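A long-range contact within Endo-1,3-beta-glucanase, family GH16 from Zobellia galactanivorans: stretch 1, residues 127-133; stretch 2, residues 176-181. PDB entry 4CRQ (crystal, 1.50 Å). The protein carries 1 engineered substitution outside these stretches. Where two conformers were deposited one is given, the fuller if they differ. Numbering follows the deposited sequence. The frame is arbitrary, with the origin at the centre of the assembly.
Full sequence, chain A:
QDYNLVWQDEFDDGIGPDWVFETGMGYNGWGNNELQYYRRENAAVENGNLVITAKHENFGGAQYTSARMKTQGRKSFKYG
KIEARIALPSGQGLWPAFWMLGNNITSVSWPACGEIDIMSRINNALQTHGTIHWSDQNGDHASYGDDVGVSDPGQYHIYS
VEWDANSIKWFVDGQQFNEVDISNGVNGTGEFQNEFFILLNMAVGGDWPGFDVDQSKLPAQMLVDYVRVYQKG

Stretch 1 (127-133) QTHGTIH
Stretch 2, residues 176-181: QFNEVD

Two strands can lie nearly parallel and yet be joined by side chains instead of a backbone ladder, and this pair from a family GH16 endo-1,3-beta-glucanase is a compact example. Residues 127-133 and 176-181 are both strands, their N-to-C directions differ by only 11°, and their axes approach to 7.8 Å. No backbone-to-backbone hydrogen bond spans that gap. In register, Gly130 lies across from Asn178 (CA to CA 6.9 Å) and Ile132 from Val180 (CA to CA 8.5 Å), so the spacing widens from the first pair to the second.

In the first strand, phi runs from -159° to -118° and psi from 125° to 163°, with Gly130 (-140/125) within that range. The second is extended too (phi/psi: Gln176 -71/137, Asn178 -159/147, Glu179 -149/141, Val180 -130/138, Asp181 -86/127), except at Phe177, whose -136/-4 departs from the usual strand values. Phe177, Asn178 and Val180 all direct their CA-to-CB bonds toward the first strand.

The aromatic contact depends on a missing side chain. Phe177, with chi1 70° (p) and chi2 -88°, brings its ring up to the backbone around Gly130. CE2 of Phe177 is 3.6 Å from N of Gly130 and 4.0 Å from C of His129, and both backbone atoms lie at the ring edge, near its plane. An ideal CB on Gly130 would point toward the second strand and sit just 3.0 Å from CZ of Phe177, too tight for two carbons; glycine leaves that space to the ring. The CA-to-CB bonds of His129 (chi1 -62°, m) and Thr131 (chi1 -37°, m) point away, while that of Thr128 (chi1 60°, p) points sideways.

The polar link is a single hydrogen bond from side chain to backbone. Asn178, chi1 -158° (t) and chi2 21°, donates from its ND2 to O of Gly130 at 3.1 Å. The N-H...acceptor angle of 121° makes it weak, but it gives the amide and the carbonyl a complementary pairing.

The apolar pairing comes next along both strands. The CA-to-CB bonds of Ile132 (chi1 52°, p; chi2 161°, t) and Val180 (chi1 -69°, m) point toward the opposite stretch, and CD1 of Ile132 meets CG2 of Val180 at 3.8 Å, a van der Waals contact between methyl groups of buried residues. Altogether the stretches bury 238 Å², counting both sides. Within the second strand, and outside the contact, NE2 of Gln176 donates to OE1 of Glu179 at 3.0 Å.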

# COMPACT_ATOMS: atom_id res chain seq x y z
N GLN A 127 -5.17 -8.90 -12.04
CA GLN A 127 -5.58 -9.24 -10.69
C GLN A 127 -4.81 -8.40 -9.70
O GLN A 127 -3.73 -7.87 -10.01
CB GLN A 127 -5.31 -10.71 -10.40
CG GLN A 127 -3.88 -11.12 -10.67
CD GLN A 127 -3.68 -12.61 -10.65
OE1 GLN A 127 -4.63 -13.40 -10.59
NE2 GLN A 127 -2.42 -13.00 -10.69
N THR A 128 -5.37 -8.27 -8.51
CA THR A 128 -4.72 -7.53 -7.45
C THR A 128 -4.70 -8.44 -6.23
O THR A 128 -5.45 -9.42 -6.17
CB THR A 128 -5.42 -6.20 -7.12
OG1 THR A 128 -6.78 -6.46 -6.70
CG2 THR A 128 -5.41 -5.22 -8.34
N HIS A 129 -3.84 -8.10 -5.26
CA HIS A 129 -3.64 -8.92 -4.07
C HIS A 129 -3.95 -8.21 -2.78
O HIS A 129 -3.96 -6.99 -2.73
CB HIS A 129 -2.20 -9.39 -4.04
CG HIS A 129 -1.81 -10.27 -5.22
ND1 HIS A 129 -1.61 -11.58 -5.10
CD2 HIS A 129 -1.61 -9.96 -6.58
CE1 HIS A 129 -1.27 -12.11 -6.31
NE2 HIS A 129 -1.28 -11.11 -7.21
N GLY A 130 -4.20 -9.02 -1.74
CA GLY A 130 -4.47 -8.61 -0.37
C GLY A 130 -3.73 -9.59 0.51
O GLY A 130 -3.94 -10.80 0.39
N THR A 131 -2.87 -9.07 1.39
CA THR A 131 -1.97 -9.92 2.16
C THR A 131 -1.70 -9.34 3.55
O THR A 131 -1.82 -8.12 3.75
CB THR A 131 -0.59 -10.02 1.39
OG1 THR A 131 -0.81 -10.07 -0.04
CG2 THR A 131 0.29 -11.24 1.81
N ILE A 132 -1.38 -10.21 4.51
CA ILE A 132 -0.80 -9.77 5.79
C ILE A 132 0.60 -10.39 5.93
O ILE A 132 0.85 -11.50 5.42
CB ILE A 132 -1.64 -10.06 7.08
CG1 ILE A 132 -2.07 -11.55 7.17
CG2 ILE A 132 -2.82 -9.08 7.15
CD1 ILE A 132 -2.48 -11.96 8.56
N HIS A 133 1.49 -9.66 6.61
CA HIS A 133 2.82 -10.14 6.98
C HIS A 133 2.99 -9.90 8.45
O HIS A 133 2.59 -8.83 8.96
CB HIS A 133 3.93 -9.45 6.18
CG HIS A 133 3.91 -9.75 4.69
ND1 HIS A 133 3.23 -8.99 3.80
CD2 HIS A 133 4.52 -10.76 3.96
CE1 HIS A 133 3.40 -9.50 2.56
NE2 HIS A 133 4.19 -10.58 2.66
N GLN A 176 -15.67 -9.61 -1.57
CA GLN A 176 -14.69 -10.18 -0.67
C GLN A 176 -13.85 -11.24 -1.39
O GLN A 176 -14.40 -12.05 -2.14
CB GLN A 176 -15.39 -10.74 0.57
CG GLN A 176 -14.45 -11.18 1.67
CD GLN A 176 -15.17 -11.69 2.90
OE1 GLN A 176 -16.22 -11.17 3.29
NE2 GLN A 176 -14.60 -12.71 3.53
N PHE A 177 -12.53 -11.23 -1.18
CA PHE A 177 -11.64 -12.21 -1.82
C PHE A 177 -10.60 -12.81 -0.88
O PHE A 177 -9.84 -13.70 -1.29
CB PHE A 177 -10.98 -11.60 -3.07
CG PHE A 177 -9.95 -10.54 -2.79
CD1 PHE A 177 -10.32 -9.18 -2.65
CD2 PHE A 177 -8.58 -10.89 -2.68
CE1 PHE A 177 -9.34 -8.20 -2.40
CE2 PHE A 177 -7.60 -9.92 -2.42
CZ PHE A 177 -7.99 -8.57 -2.29
N ASN A 178 -10.57 -12.32 0.37
CA ASN A 178 -9.65 -12.85 1.36
C ASN A 178 -10.15 -12.52 2.75
O ASN A 178 -10.78 -11.48 2.96
CB ASN A 178 -8.22 -12.30 1.13
CG ASN A 178 -7.13 -13.16 1.74
OD1 ASN A 178 -7.32 -14.36 2.01
ND2 ASN A 178 -5.96 -12.56 1.95
N GLU A 179 -9.86 -13.44 3.68
CA GLU A 179 -10.19 -13.28 5.09
C GLU A 179 -9.12 -14.01 5.89
O GLU A 179 -8.67 -15.10 5.48
CB GLU A 179 -11.60 -13.82 5.41
CG GLU A 179 -12.11 -13.49 6.81
CD GLU A 179 -13.55 -13.92 7.09
OE1 GLU A 179 -14.30 -14.20 6.13
OE2 GLU A 179 -13.92 -13.98 8.28
N VAL A 180 -8.73 -13.40 7.00
CA VAL A 180 -7.81 -14.00 7.97
C VAL A 180 -8.45 -13.85 9.35
O VAL A 180 -9.04 -12.81 9.68
CB VAL A 180 -6.36 -13.42 7.99
CG1 VAL A 180 -5.62 -13.80 6.74
CG2 VAL A 180 -6.30 -11.91 8.20
N ASP A 181 -8.34 -14.92 10.12
CA ASP A 181 -8.78 -14.95 11.49
C ASP A 181 -7.62 -14.39 12.33
O ASP A 181 -6.46 -14.84 12.22
CB ASP A 181 -9.19 -16.40 11.83
CG ASP A 181 -9.49 -16.63 13.31
OD1 ASP A 181 -9.74 -15.68 14.09
OD2 ASP A 181 -9.50 -17.83 13.70